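Long-range contact in amphinase-2 (Rana pipiens, PDB 2P7S), which hydrolyses RNA, including poly(U) and poly(C), as a secreted endonuclease of the pancreatic ribonuclease family, and is cytotoxic to cultured carcinoma cells: residues A[90-95]-A[109-114]. Numbering follows the deposited sequence.
Sequences SNTTNF and VKTGKC. With ACT (acetate ion), chain C.
Phe95 and Lys113 are brought together by two torsions: the phenyl group stands anti to its own carbonyl carbon (chi1 -49°), while the lysine chain bends at chi2 (-74°) and then runs extended to bring CE over the ring. Lys113 CE sits over one face, 3.6 Å from the centroid of the Phe95 ring, a CH-pi contact. Lys113 NZ lies 4.1 Å from that centroid and 33° off the ring normal, making an off-centre cation-pi interaction. A long lysine suits this place because its last methylene, CE, lies on the aromatic face while the ammonium reaches a hydrogen bond with Ser70 O. Next to this pair, the backbones join where Gly112 N donates to Phe95 O; the modelled 2.4 Å between them is too short to be taken literally. Gly112 adopts a positive phi, at which a beta carbon would press on the preceding carbonyl oxygen and also approach the amide of Asn94. That amide lies against the glycine, with Asn94 OD1 3.6 Å from Gly112 CA, while Asn94 ND2 is 3.7 Å from the methyl CG2 of Thr111. The same OD1 accepts a hydrogen bond from Phe95 N at 2.6 Å, the donor tilted out of the carbonyl plane, which helps hold the amide in place. An alanine in place of Asn94 would probably leave Phe95 N without this side-chain acceptor and open a gap beside Gly112 and the Thr111 methyl. Thr111 N donates a hydrogen bond to the acetate O at 3.0 Å; the ion, probably from the crystallisation liquor, is also hydrogen-bonded to Thr46 OG1, of a residue that probably helps bind substrate. The contact joins strand 86-101 to the end of strand 104-111, its antiparallel hairpin partner, and the tail that follows: Asn94 hydrogen-bonds through its backbone to Phe74, at the start of strand 74-83, Thr111 touches Leu76 on that strand, and the Cys97-Cys114 disulfide ties the C-terminus back to strand 86-101, beside strand 65-69.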
# COMPACT_ATOMS: atom_id res chain seq x y z
N SER A 90 -2.08 -7.13 -11.07
CA SER A 90 -1.45 -6.22 -12.02
C SER A 90 -0.34 -5.47 -11.32
O SER A 90 -0.43 -5.15 -10.14
CB SER A 90 -2.48 -5.23 -12.58
OG SER A 90 -2.83 -4.27 -11.62
N ASN A 91 0.73 -5.20 -12.05
CA ASN A 91 1.88 -4.49 -11.51
C ASN A 91 2.21 -3.30 -12.38
O ASN A 91 2.26 -3.41 -13.61
CB ASN A 91 3.09 -5.41 -11.43
CG ASN A 91 4.39 -4.64 -11.37
OD1 ASN A 91 4.66 -3.92 -10.41
ND2 ASN A 91 5.21 -4.79 -12.40
N THR A 92 2.46 -2.16 -11.75
CA THR A 92 2.80 -0.94 -12.46
C THR A 92 3.78 -0.15 -11.63
O THR A 92 3.97 -0.41 -10.44
CB THR A 92 1.56 -0.05 -12.68
OG1 THR A 92 1.11 0.45 -11.41
CG2 THR A 92 0.42 -0.84 -13.33
N THR A 93 4.43 0.82 -12.27
CA THR A 93 5.36 1.70 -11.58
C THR A 93 4.66 3.03 -11.73
O THR A 93 4.23 3.40 -12.83
CB THR A 93 6.73 1.76 -12.27
OG1 THR A 93 6.57 2.25 -13.61
CG2 THR A 93 7.36 0.38 -12.31
N ASN A 94 4.52 3.76 -10.63
CA ASN A 94 3.82 5.03 -10.69
C ASN A 94 4.01 5.73 -9.36
O ASN A 94 4.61 5.18 -8.44
CB ASN A 94 2.33 4.77 -10.92
CG ASN A 94 1.61 5.96 -11.51
OD1 ASN A 94 2.10 7.09 -11.47
ND2 ASN A 94 0.42 5.72 -12.05
N PHE A 95 3.50 6.95 -9.27
CA PHE A 95 3.57 7.69 -8.03
C PHE A 95 2.37 7.19 -7.25
O PHE A 95 1.54 6.45 -7.80
CB PHE A 95 3.41 9.20 -8.27
CG PHE A 95 4.28 9.74 -9.37
CD1 PHE A 95 3.91 9.59 -10.70
CD2 PHE A 95 5.46 10.41 -9.08
CE1 PHE A 95 4.71 10.09 -11.73
CE2 PHE A 95 6.27 10.92 -10.09
CZ PHE A 95 5.89 10.76 -11.42
N VAL A 109 -4.62 6.23 -0.70
CA VAL A 109 -5.74 6.79 -1.46
C VAL A 109 -5.86 6.22 -2.87
O VAL A 109 -6.90 5.68 -3.25
CB VAL A 109 -5.60 8.34 -1.56
CG1 VAL A 109 -6.79 8.94 -2.33
CG2 VAL A 109 -5.52 8.94 -0.16
N LYS A 110 -4.79 6.33 -3.65
CA LYS A 110 -4.80 5.81 -5.01
C LYS A 110 -3.41 5.76 -5.61
O LYS A 110 -2.47 6.34 -5.07
CB LYS A 110 -5.67 6.70 -5.91
CG LYS A 110 -5.15 8.12 -6.04
CD LYS A 110 -6.01 8.98 -6.97
CE LYS A 110 -5.82 8.59 -8.44
NZ LYS A 110 -6.53 9.54 -9.35
N THR A 111 -3.29 5.05 -6.73
CA THR A 111 -2.03 4.94 -7.44
C THR A 111 -1.96 6.20 -8.32
O THR A 111 -2.99 6.66 -8.82
CB THR A 111 -2.00 3.67 -8.33
OG1 THR A 111 -1.98 2.50 -7.50
CG2 THR A 111 -0.78 3.67 -9.22
N GLY A 112 -0.76 6.75 -8.48
CA GLY A 112 -0.60 7.96 -9.27
C GLY A 112 -0.70 9.20 -8.39
O GLY A 112 -0.91 9.10 -7.18
N LYS A 113 -0.56 10.37 -9.01
CA LYS A 113 -0.65 11.65 -8.30
C LYS A 113 -2.06 11.83 -7.74
O LYS A 113 -3.03 11.35 -8.32
CB LYS A 113 -0.35 12.80 -9.25
CG LYS A 113 1.05 12.80 -9.84
CD LYS A 113 2.07 13.21 -8.80
CE LYS A 113 3.44 13.35 -9.40
NZ LYS A 113 4.44 13.71 -8.36
N CYS A 114 -2.17 12.55 -6.62
CA CYS A 114 -3.47 12.79 -6.02
C CYS A 114 -4.34 13.59 -6.99
O CYS A 114 -3.77 14.28 -7.86
CB CYS A 114 -3.34 13.58 -4.72
SG CYS A 114 -2.50 12.74 -3.33
OXT CYS A 114 -5.58 13.54 -6.84
C ACT C . -5.48 1.85 -6.91
O ACT C . -5.46 3.06 -7.25
OXT ACT C . -5.16 1.31 -5.75
CH3 ACT C . -5.95 0.87 -7.98